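PDB 4RAA: putative exported protein from Bacteroides fragilis, which is of unknown function but folds as a six-bladed beta-propeller of the YWTD superfamily and is probably exported from the cytoplasm. Local coordinates for residues 319-323 against 324-328; 334-337 against 338-342; 92-95 against 96-100; 19-22 against 23-27; 207-211 against 212-216. One frame throughout, in Å; residues are numbered along the deposited sequence.

Interaction 1. Residues 319-323 against 324-328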
loop_
_atom_site.group_PDB
_atom_site.type_symbol
_atom_site.label_atom_id
_atom_site.label_comp_id
_atom_site.label_asym_id
_atom_site.label_seq_id
_atom_site.Cartn_x
_atom_site.Cartn_y
_atom_site.Cartn_z
ATOM N N ALA A 319 -31.226 13.962 -4.272
ATOM C CA ALA A 319 -31.249 15.115 -3.362
ATOM C C ALA A 319 -31.912 14.697 -2.046
ATOM O O ALA A 319 -33.106 14.442 -2.041
ATOM C CB ALA A 319 -32.009 16.266 -3.992
ATOM N N PRO A 320 -31.146 14.609 -0.933
ATOM C CA PRO A 320 -31.755 14.201 0.333
ATOM C C PRO A 320 -32.559 15.345 0.934
ATOM O O PRO A 320 -32.125 16.501 0.876
ATOM C CB PRO A 320 -30.551 13.845 1.197
ATOM C CG PRO A 320 -29.495 14.760 0.717
ATOM C CD PRO A 320 -29.716 14.918 -0.761
ATOM N N LEU A 321 -33.722 15.004 1.492
ATOM C CA LEU A 321 -34.662 15.948 2.079
ATOM C C LEU A 321 -34.800 15.666 3.580
ATOM O O LEU A 321 -34.966 14.510 3.972
ATOM C CB LEU A 321 -36.013 15.786 1.387
ATOM C CG LEU A 321 -36.042 15.875 -0.151
ATOM C CD1 LEU A 321 -37.407 15.462 -0.684
ATOM C CD2 LEU A 321 -35.705 17.270 -0.654
ATOM N N ASP A 322 -34.745 16.719 4.403
ATOM C CA ASP A 322 -34.788 16.599 5.864
ATOM C C ASP A 322 -36.235 16.386 6.298
ATOM O O ASP A 322 -37.085 17.240 6.043
ATOM C CB ASP A 322 -34.214 17.857 6.526
ATOM C CG ASP A 322 -34.139 17.743 8.041
ATOM O OD1 ASP A 322 -33.408 16.855 8.529
ATOM O OD2 ASP A 322 -34.788 18.550 8.741
ATOM N N VAL A 323 -36.493 15.280 7.000
ATOM C CA VAL A 323 -37.854 14.895 7.407
ATOM C C VAL A 323 -38.502 15.941 8.311
ATOM O O VAL A 323 -39.505 16.524 7.919
ATOM C CB VAL A 323 -37.887 13.476 8.045
ATOM C CG1 VAL A 323 -39.260 13.143 8.642
ATOM C CG2 VAL A 323 -37.467 12.426 7.007
ATOM N N LEU A 324 -37.900 16.218 9.464
ATOM C CA LEU A 324 -38.481 17.170 10.428
ATOM C C LEU A 324 -38.774 18.546 9.842
ATOM O O LEU A 324 -39.830 19.130 10.141
ATOM C CB LEU A 324 -37.613 17.324 11.685
ATOM C CG LEU A 324 -38.135 18.260 12.788
ATOM C CD1 LEU A 324 -39.540 17.876 13.244
ATOM C CD2 LEU A 324 -37.174 18.260 13.957
ATOM N N SER A 325 -37.845 19.049 9.024
ATOM C CA SER A 325 -37.990 20.358 8.361
ATOM C C SER A 325 -39.250 20.368 7.473
ATOM O O SER A 325 -40.039 21.321 7.523
ATOM C CB SER A 325 -36.708 20.711 7.566
ATOM O OG SER A 325 -36.732 22.033 7.059
ATOM N N LEU A 326 -39.445 19.281 6.718
ATOM C CA LEU A 326 -40.622 19.103 5.855
ATOM C C LEU A 326 -41.913 18.807 6.629
ATOM O O LEU A 326 -42.987 19.266 6.224
ATOM C CB LEU A 326 -40.407 17.969 4.846
ATOM C CG LEU A 326 -39.316 18.031 3.774
ATOM C CD1 LEU A 326 -39.618 16.972 2.721
ATOM C CD2 LEU A 326 -39.211 19.396 3.122
ATOM N N LYS A 327 -41.827 18.011 7.701
ATOM C CA LYS A 327 -43.013 17.702 8.521
ATOM C C LYS A 327 -43.623 18.958 9.158
ATOM O O LYS A 327 -44.850 19.074 9.237
ATOM C CB LYS A 327 -42.727 16.631 9.570
ATOM C CG LYS A 327 -42.459 15.256 8.970
ATOM C CD LYS A 327 -42.790 14.119 9.923
ATOM C CE LYS A 327 -44.293 13.903 10.031
ATOM N NZ LYS A 327 -44.561 12.667 10.801
ATOM N N ASP A 328 -42.768 19.895 9.573
ATOM C CA ASP A 328 -43.222 21.204 10.083
ATOM C C ASP A 328 -43.881 22.018 8.960
ATOM O O ASP A 328 -44.866 22.705 9.203
ATOM C CB ASP A 328 -42.064 22.006 10.704
ATOM C CG ASP A 328 -41.443 21.324 11.924
ATOM O OD1 ASP A 328 -42.128 20.562 12.642
ATOM O OD2 ASP A 328 -40.249 21.565 12.171
#
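V323, the opening residue of helix 323-331, meets K327 one turn further on. Its O accepts from K327 N at 2.8 Å, while its CG1 lies 3.8 Å from K327 CG and the two side chains run side by side in one direction. With CG1 anti to the backbone N (chi1 172°), this methyl lines the aliphatic root of the lysine, whose NZ goes on to bond S347 O. A compact apolar side chain suits the spot, where V323 also touches I354 of strand 354-360. D322, between strand 316-321 and this helix, is its N-cap: OD2 accepts from S325 N at 3.1 Å, the N-H coming from above the carboxylate plane, 41° out of it. Its negative charge is probably also favoured by the positive end of the helix. D322 O in turn takes L326 N at 3.2 Å. L326 carries its CD1 back to 4.0 Å from L321 CB, and both buried leucines also touch L340 of helix 338-345.

Interaction 2. Residues 334-337 against 338-342; sequences YVFD and DKLSE
F336 holds its ring slantwise to L340, with CD1 3.5 Å from L340 CD2. One face of that ring receives Y334, whose CD2 stands 3.5 Å above the plane over the ring centre. The tyrosine is thus turned rim-first onto its neighbour, and F336 CG lies in the plane of the Y334 ring at its edge. V335 between them is the centre of an inverse gamma turn, which brings the two aromatic residues together; F336 N bonds Y334 O weakly at 3.0 Å. L326, M329 and A330 of helix 323-331 also touch the phenylalanine, so a large flat apolar group fits between the two helices. D337 is the N-cap of helix 338-345. Its CG is anti to the backbone N (chi1 172°), which swings the carboxylate over the start of the helix. There OD1 takes K339 N at 2.8 Å, in a weak bond bent to 125°, and L340 N, also weakly, at 3.3 Å. The short aspartate side chain places OD1 beside the first amides of the helix, and its charge is probably stabilised there. D337 O starts the regular pattern by accepting from S341 N at 2.9 Å, nearly straight at 171°. The small S341 lets its CB settle 4.0 Å from F336 CB, and L340 continues inward to F29 of strand 25-31.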
loop_
_atom_site.group_PDB
_atom_site.type_symbol
_atom_site.label_atom_id
_atom_site.label_comp_id
_atom_site.label_asym_id
_atom_site.label_seq_id
_atom_site.Cartn_x
_atom_site.Cartn_y
_atom_site.Cartn_z
ATOM N N TYR A 334 -48.259 23.137 3.985
ATOM C CA TYR A 334 -47.469 23.233 2.763
ATOM C C TYR A 334 -48.040 22.215 1.782
ATOM O O TYR A 334 -48.256 21.049 2.131
ATOM C CB TYR A 334 -45.976 23.000 2.983
ATOM C CG TYR A 334 -45.158 23.227 1.724
ATOM C CD1 TYR A 334 -44.735 24.513 1.352
ATOM C CD2 TYR A 334 -44.823 22.155 0.882
ATOM C CE1 TYR A 334 -43.997 24.717 0.181
ATOM C CE2 TYR A 334 -44.086 22.347 -0.281
ATOM C CZ TYR A 334 -43.674 23.623 -0.629
ATOM O OH TYR A 334 -42.936 23.779 -1.778
ATOM N N VAL A 335 -48.265 22.686 0.561
ATOM C CA VAL A 335 -48.857 21.894 -0.514
ATOM C C VAL A 335 -47.797 20.955 -1.148
ATOM O O VAL A 335 -47.215 21.264 -2.196
ATOM C CB VAL A 335 -49.602 22.831 -1.522
ATOM C CG1 VAL A 335 -48.682 23.919 -2.133
ATOM C CG2 VAL A 335 -50.335 22.025 -2.590
ATOM N N PHE A 336 -47.559 19.811 -0.489
ATOM C CA PHE A 336 -46.576 18.783 -0.944
ATOM C C PHE A 336 -47.021 17.904 -2.108
ATOM O O PHE A 336 -48.196 17.853 -2.436
ATOM C CB PHE A 336 -46.166 17.833 0.207
ATOM C CG PHE A 336 -45.108 18.388 1.100
ATOM C CD1 PHE A 336 -43.814 18.546 0.628
ATOM C CD2 PHE A 336 -45.385 18.727 2.420
ATOM C CE1 PHE A 336 -42.814 19.060 1.443
ATOM C CE2 PHE A 336 -44.385 19.236 3.239
ATOM C CZ PHE A 336 -43.097 19.401 2.753
ATOM N N ASP A 337 -46.048 17.206 -2.700
ATOM C CA ASP A 337 -46.272 16.223 -3.786
ATOM C C ASP A 337 -47.009 15.013 -3.178
ATOM O O ASP A 337 -46.727 14.636 -2.038
ATOM C CB ASP A 337 -44.918 15.827 -4.428
ATOM C CG ASP A 337 -45.016 14.663 -5.438
ATOM O OD1 ASP A 337 -45.337 13.515 -5.035
ATOM O OD2 ASP A 337 -44.679 14.881 -6.629
ATOM N N ASP A 338 -47.927 14.410 -3.948
ATOM C CA ASP A 338 -48.739 13.267 -3.475
ATOM C C ASP A 338 -47.890 12.137 -2.912
ATOM O O ASP A 338 -48.092 11.738 -1.768
ATOM C CB ASP A 338 -49.676 12.709 -4.577
ATOM C CG ASP A 338 -50.835 13.647 -4.927
ATOM O OD1 ASP A 338 -51.069 14.650 -4.225
ATOM O OD2 ASP A 338 -51.534 13.369 -5.926
ATOM N N LYS A 339 -46.921 11.664 -3.696
ATOM C CA LYS A 339 -46.065 10.557 -3.251
ATOM C C LYS A 339 -45.093 10.939 -2.108
ATOM O O LYS A 339 -44.789 10.086 -1.261
ATOM C CB LYS A 339 -45.345 9.859 -4.429
ATOM C CG LYS A 339 -44.463 8.651 -4.046
ATOM C CD LYS A 339 -45.178 7.558 -3.224
ATOM C CE LYS A 339 -44.225 6.623 -2.483
ATOM N NZ LYS A 339 -43.491 5.669 -3.348
ATOM N N LEU A 340 -44.618 12.190 -2.076
ATOM C CA LEU A 340 -43.741 12.655 -0.983
ATOM C C LEU A 340 -44.508 12.696 0.328
ATOM O O LEU A 340 -44.029 12.171 1.337
ATOM C CB LEU A 340 -43.164 14.048 -1.253
ATOM C CG LEU A 340 -42.220 14.664 -0.199
ATOM C CD1 LEU A 340 -41.052 13.745 0.151
ATOM C CD2 LEU A 340 -41.702 16.010 -0.679
ATOM N N SER A 341 -45.693 13.314 0.289
ATOM C CA SER A 341 -46.586 13.432 1.454
ATOM C C SER A 341 -47.009 12.069 2.031
ATOM O O SER A 341 -47.128 11.930 3.247
ATOM C CB SER A 341 -47.820 14.265 1.106
ATOM O OG SER A 341 -48.485 14.634 2.285
ATOM N N GLU A 342 -47.228 11.088 1.149
ATOM C CA GLU A 342 -47.548 9.687 1.516
ATOM C C GLU A 342 -46.416 9.072 2.361
ATOM O O GLU A 342 -46.683 8.488 3.414
ATOM C CB GLU A 342 -47.827 8.874 0.239
ATOM C CG GLU A 342 -48.061 7.372 0.342
ATOM C CD GLU A 342 -48.331 6.779 -1.041
ATOM O OE1 GLU A 342 -49.426 7.040 -1.596
ATOM O OE2 GLU A 342 -47.455 6.059 -1.585
#

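Interaction 3. Residues 92-95 against 96-100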
loop_
_atom_site.group_PDB
_atom_site.type_symbol
_atom_site.label_atom_id
_atom_site.label_comp_id
_atom_site.label_asym_id
_atom_site.label_seq_id
_atom_site.Cartn_x
_atom_site.Cartn_y
_atom_site.Cartn_z
ATOM N N PHE A 92 -14.893 7.810 -2.446
ATOM C CA PHE A 92 -14.615 6.388 -2.682
ATOM C C PHE A 92 -14.899 6.026 -4.150
ATOM O O PHE A 92 -15.423 6.836 -4.904
ATOM C CB PHE A 92 -15.415 5.489 -1.718
ATOM C CG PHE A 92 -16.905 5.530 -1.941
ATOM C CD1 PHE A 92 -17.687 6.525 -1.361
ATOM C CD2 PHE A 92 -17.534 4.575 -2.752
ATOM C CE1 PHE A 92 -19.063 6.570 -1.580
ATOM C CE2 PHE A 92 -18.907 4.622 -2.977
ATOM C CZ PHE A 92 -19.676 5.618 -2.386
ATOM N N PHE A 93 -14.529 4.819 -4.551
ATOM C CA PHE A 93 -14.827 4.329 -5.908
ATOM C C PHE A 93 -14.827 2.815 -5.932
ATOM O O PHE A 93 -14.300 2.180 -5.018
ATOM C CB PHE A 93 -13.886 4.922 -6.983
ATOM C CG PHE A 93 -12.448 4.459 -6.890
ATOM C CD1 PHE A 93 -11.536 5.108 -6.047
ATOM C CD2 PHE A 93 -11.988 3.389 -7.680
ATOM C CE1 PHE A 93 -10.206 4.687 -5.977
ATOM C CE2 PHE A 93 -10.662 2.966 -7.605
ATOM C CZ PHE A 93 -9.773 3.609 -6.752
ATOM N N VAL A 94 -15.456 2.262 -6.964
ATOM C CA VAL A 94 -15.549 0.821 -7.180
ATOM C C VAL A 94 -14.659 0.575 -8.387
ATOM O O VAL A 94 -14.764 1.321 -9.365
ATOM C CB VAL A 94 -17.013 0.408 -7.472
ATOM C CG1 VAL A 94 -17.128 -1.091 -7.765
ATOM C CG2 VAL A 94 -17.919 0.819 -6.309
ATOM N N ASP A 95 -13.794 -0.447 -8.347
ATOM C CA ASP A 95 -12.930 -0.710 -9.502
ATOM C C ASP A 95 -13.783 -1.213 -10.675
ATOM O O ASP A 95 -14.910 -1.689 -10.477
ATOM C CB ASP A 95 -11.717 -1.619 -9.181
ATOM C CG ASP A 95 -12.063 -3.094 -9.046
ATOM O OD1 ASP A 95 -12.898 -3.424 -8.169
ATOM O OD2 ASP A 95 -11.457 -3.924 -9.782
ATOM N N ASN A 96 -13.241 -1.081 -11.883
ATOM C CA ASN A 96 -13.939 -1.475 -13.115
ATOM C C ASN A 96 -14.403 -2.943 -13.120
ATOM O O ASN A 96 -15.476 -3.234 -13.632
ATOM C CB ASN A 96 -13.071 -1.181 -14.356
ATOM C CG ASN A 96 -12.730 0.305 -14.521
ATOM O OD1 ASN A 96 -13.372 1.195 -13.943
ATOM N ND2 ASN A 96 -11.698 0.575 -15.316
ATOM N N ASN A 97 -13.613 -3.841 -12.527
ATOM C CA ASN A 97 -13.966 -5.272 -12.414
ATOM C C ASN A 97 -14.930 -5.635 -11.279
ATOM O O ASN A 97 -15.414 -6.758 -11.249
ATOM C CB ASN A 97 -12.702 -6.124 -12.239
ATOM C CG ASN A 97 -11.758 -6.033 -13.414
ATOM O OD1 ASN A 97 -12.166 -5.775 -14.545
ATOM N ND2 ASN A 97 -10.481 -6.273 -13.152
ATOM N N LYS A 98 -15.194 -4.709 -10.358
ATOM C CA LYS A 98 -16.064 -4.936 -9.188
ATOM C C LYS A 98 -15.481 -6.007 -8.254
ATOM O O LYS A 98 -16.132 -7.002 -7.952
ATOM C CB LYS A 98 -17.529 -5.201 -9.596
ATOM C CG LYS A 98 -18.107 -4.056 -10.414
ATOM C CD LYS A 98 -19.485 -4.336 -10.979
ATOM C CE LYS A 98 -19.886 -3.206 -11.923
ATOM N NZ LYS A 98 -21.227 -3.402 -12.532
ATOM N N ASN A 99 -14.217 -5.795 -7.873
ATOM C CA ASN A 99 -13.482 -6.615 -6.899
ATOM C C ASN A 99 -13.446 -5.889 -5.552
ATOM O O ASN A 99 -13.714 -6.505 -4.516
ATOM C CB ASN A 99 -12.021 -6.823 -7.303
ATOM C CG ASN A 99 -11.859 -7.538 -8.620
ATOM O OD1 ASN A 99 -11.150 -7.054 -9.505
ATOM N ND2 ASN A 99 -12.501 -8.693 -8.760
ATOM N N TYR A 100 -13.091 -4.592 -5.578
ATOM C CA TYR A 100 -12.943 -3.790 -4.374
ATOM C C TYR A 100 -13.609 -2.435 -4.377
ATOM O O TYR A 100 -13.869 -1.867 -5.433
ATOM C CB TYR A 100 -11.454 -3.568 -4.085
ATOM C CG TYR A 100 -10.671 -2.669 -5.051
ATOM C CD1 TYR A 100 -10.697 -1.263 -4.921
ATOM C CD2 TYR A 100 -9.855 -3.219 -6.064
ATOM C CE1 TYR A 100 -9.963 -0.444 -5.772
ATOM C CE2 TYR A 100 -9.114 -2.398 -6.927
ATOM C CZ TYR A 100 -9.164 -1.008 -6.772
ATOM O OH TYR A 100 -8.452 -0.166 -7.609
#
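D95 and Y100 form the tight side of this hairpin turn. D95 CB sits over one face of the tyrosine ring, offset toward its rim, in a CH-pi contact 3.7 Å from the centroid. With CG between backbone N and carbonyl carbon (chi1 76°), the carboxylate is turned inward across the loop. OD1 there grips two amides: N99 N at 2.7 Å on its syn lone pair, and Y100 N at 2.8 Å from above the carboxylate plane. Aspartate suits the place: its short side chain sets one carboxylate oxygen within reach of two successive amides. D95 N closes the ring of bonds on Y100 O at 3.2 Å. The outer side is looser: a type I turn from D95 to K98 rests on K98 N bonding D95 O at 3.0 Å, while the exposed N97 and K98 make slight contact, K98 CG standing 4.1 Å from V94 CG1. The turn joins strands 85-94 and 100-105 of one propeller blade; F93 leans on strand 134-136, and F92 and V94 pack against strands 45-49 and 52-57.

Interaction 4. Residues 19-22 against 23-27; sequences VNAD and SILEL
L25 folds back on A21 where the short, weakly bonded helix 21-24, a single N-capped turn, passes into strand 25-31 of the propeller. Followed outward, its side chain tracks the alanine: CB and then CG each lie 3.4 Å from A21 O, and CD1 ends 4.2 Å from A21 CB. CG is anti to the leucine's own carbonyl carbon (chi1 -63°), and the chain is thereby directed back past A21 O. The backbone adds a weak bond from L25 N to A21 O at 3.2 Å. The small alanine suits a buried place shared with the leucine: both also touch F296 of helix 293-299 and L300, while L25 continues onto V358 and I360 of strand 354-360. N20 is the N-cap, as asparagine often is: its OD1 accepts from D22 N at 2.8 Å, the donor standing above the plane of the amide carbonyl. N20 O is held by two donors of S23, weakly by its N and more closely by OG at 2.8 Å. A serine hydroxyl is well suited to such a return bond, being only one atom beyond CB. V19 and I24 cross at about a right angle, with V19 CG1 4.1 Å from I24 CG2, and both rest on Y289. The same V19 CG1 lies 3.8 Å from S23 OG.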
loop_
_atom_site.group_PDB
_atom_site.type_symbol
_atom_site.label_atom_id
_atom_site.label_comp_id
_atom_site.label_asym_id
_atom_site.label_seq_id
_atom_site.Cartn_x
_atom_site.Cartn_y
_atom_site.Cartn_z
ATOM N N VAL A 19 -40.975 28.349 -18.077
ATOM C CA VAL A 19 -41.466 26.971 -18.124
ATOM C C VAL A 19 -41.374 26.441 -16.689
ATOM O O VAL A 19 -40.357 26.645 -16.012
ATOM C CB VAL A 19 -40.630 26.071 -19.074
ATOM C CG1 VAL A 19 -40.961 24.581 -18.899
ATOM C CG2 VAL A 19 -40.840 26.499 -20.529
ATOM N N ASN A 20 -42.433 25.761 -16.245
ATOM C CA ASN A 20 -42.492 25.149 -14.915
ATOM C C ASN A 20 -41.644 23.860 -14.934
ATOM O O ASN A 20 -41.720 23.076 -15.886
ATOM C CB ASN A 20 -43.953 24.839 -14.548
ATOM C CG ASN A 20 -44.127 24.342 -13.116
ATOM O OD1 ASN A 20 -43.271 23.667 -12.559
ATOM N ND2 ASN A 20 -45.271 24.651 -12.530
ATOM N N ALA A 21 -40.849 23.655 -13.881
ATOM C CA ALA A 21 -39.965 22.469 -13.763
ATOM C C ALA A 21 -40.720 21.141 -13.598
ATOM O O ALA A 21 -40.192 20.076 -13.940
ATOM C CB ALA A 21 -38.983 22.654 -12.617
ATOM N N ASP A 22 -41.941 21.231 -13.067
ATOM C CA ASP A 22 -42.856 20.107 -12.871
ATOM C C ASP A 22 -43.155 19.383 -14.195
ATOM O O ASP A 22 -43.196 18.161 -14.234
ATOM C CB ASP A 22 -44.173 20.638 -12.248
ATOM C CG ASP A 22 -45.057 19.546 -11.661
ATOM O OD1 ASP A 22 -44.534 18.711 -10.890
ATOM O OD2 ASP A 22 -46.286 19.566 -11.926
ATOM N N SER A 23 -43.325 20.145 -15.275
ATOM C CA SER A 23 -43.651 19.594 -16.605
ATOM C C SER A 23 -42.507 18.857 -17.301
ATOM O O SER A 23 -42.733 17.801 -17.886
ATOM C CB SER A 23 -44.166 20.697 -17.540
ATOM O OG SER A 23 -43.171 21.678 -17.766
ATOM N N ILE A 24 -41.300 19.429 -17.266
ATOM C CA ILE A 24 -40.100 18.833 -17.936
ATOM C C ILE A 24 -39.349 17.737 -17.157
ATOM O O ILE A 24 -38.455 17.098 -17.730
ATOM C CB ILE A 24 -39.070 19.910 -18.421
ATOM C CG1 ILE A 24 -38.563 20.793 -17.264
ATOM C CG2 ILE A 24 -39.673 20.762 -19.534
ATOM C CD1 ILE A 24 -37.449 21.737 -17.649
ATOM N N LEU A 25 -39.706 17.516 -15.882
ATOM C CA LEU A 25 -39.051 16.512 -15.016
ATOM C C LEU A 25 -39.998 15.417 -14.522
ATOM O O LEU A 25 -41.204 15.668 -14.344
ATOM C CB LEU A 25 -38.437 17.189 -13.782
ATOM C CG LEU A 25 -37.309 18.209 -13.977
ATOM C CD1 LEU A 25 -37.045 18.950 -12.671
ATOM C CD2 LEU A 25 -36.043 17.540 -14.495
ATOM N N GLU A 26 -39.428 14.218 -14.313
ATOM C CA GLU A 26 -40.125 13.062 -13.726
ATOM C C GLU A 26 -39.461 12.762 -12.377
ATOM O O GLU A 26 -38.231 12.662 -12.292
ATOM C CB GLU A 26 -40.144 11.826 -14.635
ATOM C CG GLU A 26 -38.806 11.212 -15.038
ATOM C CD GLU A 26 -38.970 10.044 -16.012
ATOM O OE1 GLU A 26 -39.963 9.295 -15.906
ATOM O OE2 GLU A 26 -38.087 9.852 -16.879
ATOM N N LEU A 27 -40.301 12.610 -11.352
ATOM C CA LEU A 27 -39.900 12.423 -9.959
ATOM C C LEU A 27 -40.126 11.019 -9.446
ATOM O O LEU A 27 -40.887 10.229 -10.008
ATOM C CB LEU A 27 -40.692 13.382 -9.037
ATOM C CG LEU A 27 -40.214 14.827 -8.870
ATOM C CD1 LEU A 27 -39.737 15.466 -10.169
ATOM C CD2 LEU A 27 -41.318 15.653 -8.220
#

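Interaction 5. Residues 207-211 against 212-216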
loop_
_atom_site.group_PDB
_atom_site.type_symbol
_atom_site.label_atom_id
_atom_site.label_comp_id
_atom_site.label_asym_id
_atom_site.label_seq_id
_atom_site.Cartn_x
_atom_site.Cartn_y
_atom_site.Cartn_z
ATOM N N TYR A 207 -13.897 18.517 -19.079
ATOM C CA TYR A 207 -12.914 17.820 -19.906
ATOM C C TYR A 207 -13.033 16.318 -19.712
ATOM O O TYR A 207 -13.182 15.863 -18.597
ATOM C CB TYR A 207 -11.492 18.264 -19.529
ATOM C CG TYR A 207 -11.226 19.747 -19.693
ATOM C CD1 TYR A 207 -11.491 20.644 -18.648
ATOM C CD2 TYR A 207 -10.701 20.262 -20.889
ATOM C CE1 TYR A 207 -11.247 22.007 -18.788
ATOM C CE2 TYR A 207 -10.454 21.625 -21.040
ATOM C CZ TYR A 207 -10.727 22.489 -19.990
ATOM O OH TYR A 207 -10.493 23.822 -20.130
ATOM N N ARG A 208 -12.976 15.567 -20.812
ATOM C CA ARG A 208 -12.950 14.101 -20.793
ATOM C C ARG A 208 -11.470 13.807 -20.608
ATOM O O ARG A 208 -10.678 14.194 -21.459
ATOM C CB ARG A 208 -13.455 13.545 -22.124
ATOM C CG ARG A 208 -13.686 12.041 -22.172
ATOM C CD ARG A 208 -13.995 11.617 -23.600
ATOM N NE ARG A 208 -12.766 11.545 -24.382
ATOM C CZ ARG A 208 -12.659 11.675 -25.713
ATOM N NH1 ARG A 208 -13.707 11.951 -26.504
ATOM N NH2 ARG A 208 -11.450 11.562 -26.265
ATOM N N VAL A 209 -11.095 13.184 -19.490
ATOM C CA VAL A 209 -9.679 12.914 -19.165
ATOM C C VAL A 209 -9.323 11.437 -19.258
ATOM O O VAL A 209 -9.916 10.621 -18.558
ATOM C CB VAL A 209 -9.310 13.380 -17.733
ATOM C CG1 VAL A 209 -7.814 13.143 -17.447
ATOM C CG2 VAL A 209 -9.695 14.848 -17.522
ATOM N N GLY A 210 -8.344 11.127 -20.109
ATOM C CA GLY A 210 -7.767 9.779 -20.253
ATOM C C GLY A 210 -6.301 9.847 -19.843
ATOM O O GLY A 210 -5.833 10.898 -19.388
ATOM N N THR A 211 -5.570 8.745 -20.001
ATOM C CA THR A 211 -4.138 8.710 -19.660
ATOM C C THR A 211 -3.297 9.673 -20.526
ATOM O O THR A 211 -2.424 10.351 -19.988
ATOM C CB THR A 211 -3.571 7.268 -19.708
ATOM O OG1 THR A 211 -4.299 6.446 -18.792
ATOM C CG2 THR A 211 -2.088 7.223 -19.333
ATOM N N SER A 212 -3.580 9.748 -21.835
ATOM C CA SER A 212 -2.849 10.628 -22.784
ATOM C C SER A 212 -3.764 11.616 -23.513
ATOM O O SER A 212 -3.542 11.898 -24.698
ATOM C CB SER A 212 -2.116 9.775 -23.812
ATOM O OG SER A 212 -1.337 8.805 -23.163
ATOM N N GLU A 213 -4.763 12.160 -22.804
ATOM C CA GLU A 213 -5.739 13.092 -23.391
ATOM C C GLU A 213 -6.409 14.069 -22.422
ATOM O O GLU A 213 -6.747 13.700 -21.299
ATOM C CB GLU A 213 -6.898 12.309 -24.031
ATOM C CG GLU A 213 -6.616 11.662 -25.371
ATOM C CD GLU A 213 -7.868 11.116 -26.048
ATOM O OE1 GLU A 213 -8.906 10.920 -25.368
ATOM O OE2 GLU A 213 -7.809 10.873 -27.274
ATOM N N ILE A 214 -6.597 15.302 -22.893
ATOM C CA ILE A 214 -7.445 16.313 -22.247
ATOM C C ILE A 214 -8.216 16.881 -23.428
ATOM O O ILE A 214 -7.622 17.578 -24.260
ATOM C CB ILE A 214 -6.680 17.437 -21.500
ATOM C CG1 ILE A 214 -5.887 16.872 -20.316
ATOM C CG2 ILE A 214 -7.643 18.533 -21.009
ATOM C CD1 ILE A 214 -6.725 16.299 -19.192
ATOM N N VAL A 215 -9.505 16.535 -23.517
ATOM C CA VAL A 215 -10.380 16.947 -24.618
ATOM C C VAL A 215 -11.654 17.525 -24.011
ATOM O O VAL A 215 -12.338 16.813 -23.275
ATOM C CB VAL A 215 -10.714 15.745 -25.545
ATOM C CG1 VAL A 215 -11.704 16.141 -26.646
ATOM C CG2 VAL A 215 -9.427 15.178 -26.150
ATOM N N PRO A 216 -11.984 18.800 -24.321
ATOM C CA PRO A 216 -13.205 19.372 -23.736
ATOM C C PRO A 216 -14.451 18.683 -24.289
ATOM O O PRO A 216 -14.462 18.338 -25.467
ATOM C CB PRO A 216 -13.141 20.845 -24.161
ATOM C CG PRO A 216 -12.351 20.840 -25.426
ATOM C CD PRO A 216 -11.355 19.727 -25.283
#
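Strands 203-210 and 213-222 form a beta hairpin, and R208 and V215 are a hydrogen-bonded antiparallel pair within it. R208 N gives to V215 O at 2.8 Å, and V215 N answers weakly to R208 O at 3.3 Å. On the face carrying these two, R208 also reaches diagonally to E213. Its chain is extended to CD and then bends (chi3 78°), bringing NH2 to 2.8 Å from E213 OE1 in a salt bridge. The oxygen lies in the guanidinium plane, the carboxylate being turned 32° against it, and V215 CB lies over one guanidinium face. Long charged chains suit this partly open surface. The other face, with Y207, V209, I214 and P216, is mainly apolar. I214 serves two partners there: CG2 meets Y207 CD2 at 3.5 Å, and CD1 lies alongside V209, 3.7 Å from its CG2. P216 adds its CB 4.1 Å from Y207 CD2; it sits in a non-hydrogen-bonded pair with Y207, where no N-H is needed toward that strand. Y207 OH continues to D203, and at the turn T211 OG1 bonds D139 and N141. Such a hairpin of third and fourth strands is typical of the four-stranded antiparallel blade of a beta-propeller.

In the fold
Along the chain the contacts come in the order 4, 3, 5, 1, 2; each is local, 3 and 5 closing hairpins while 4, 1 and 2 form helix starts, and none nests in or crosses another. Interaction 4 leads into strand 25-31, which pairs with the C-terminal strand 354-360, itself beside the strand 316-321 that interaction 1 ends, so an N-terminal strand and the C-terminal strand share one sheet. Interactions 3 and 5 belong to other blades, their centres about 21 Å apart, and interaction 5 lies across the chain's centre from interactions 1 and 2. Interactions 1 and 2 start consecutive helices that pack together. Interaction 2 also meets interaction 4, where D337 rests on L27.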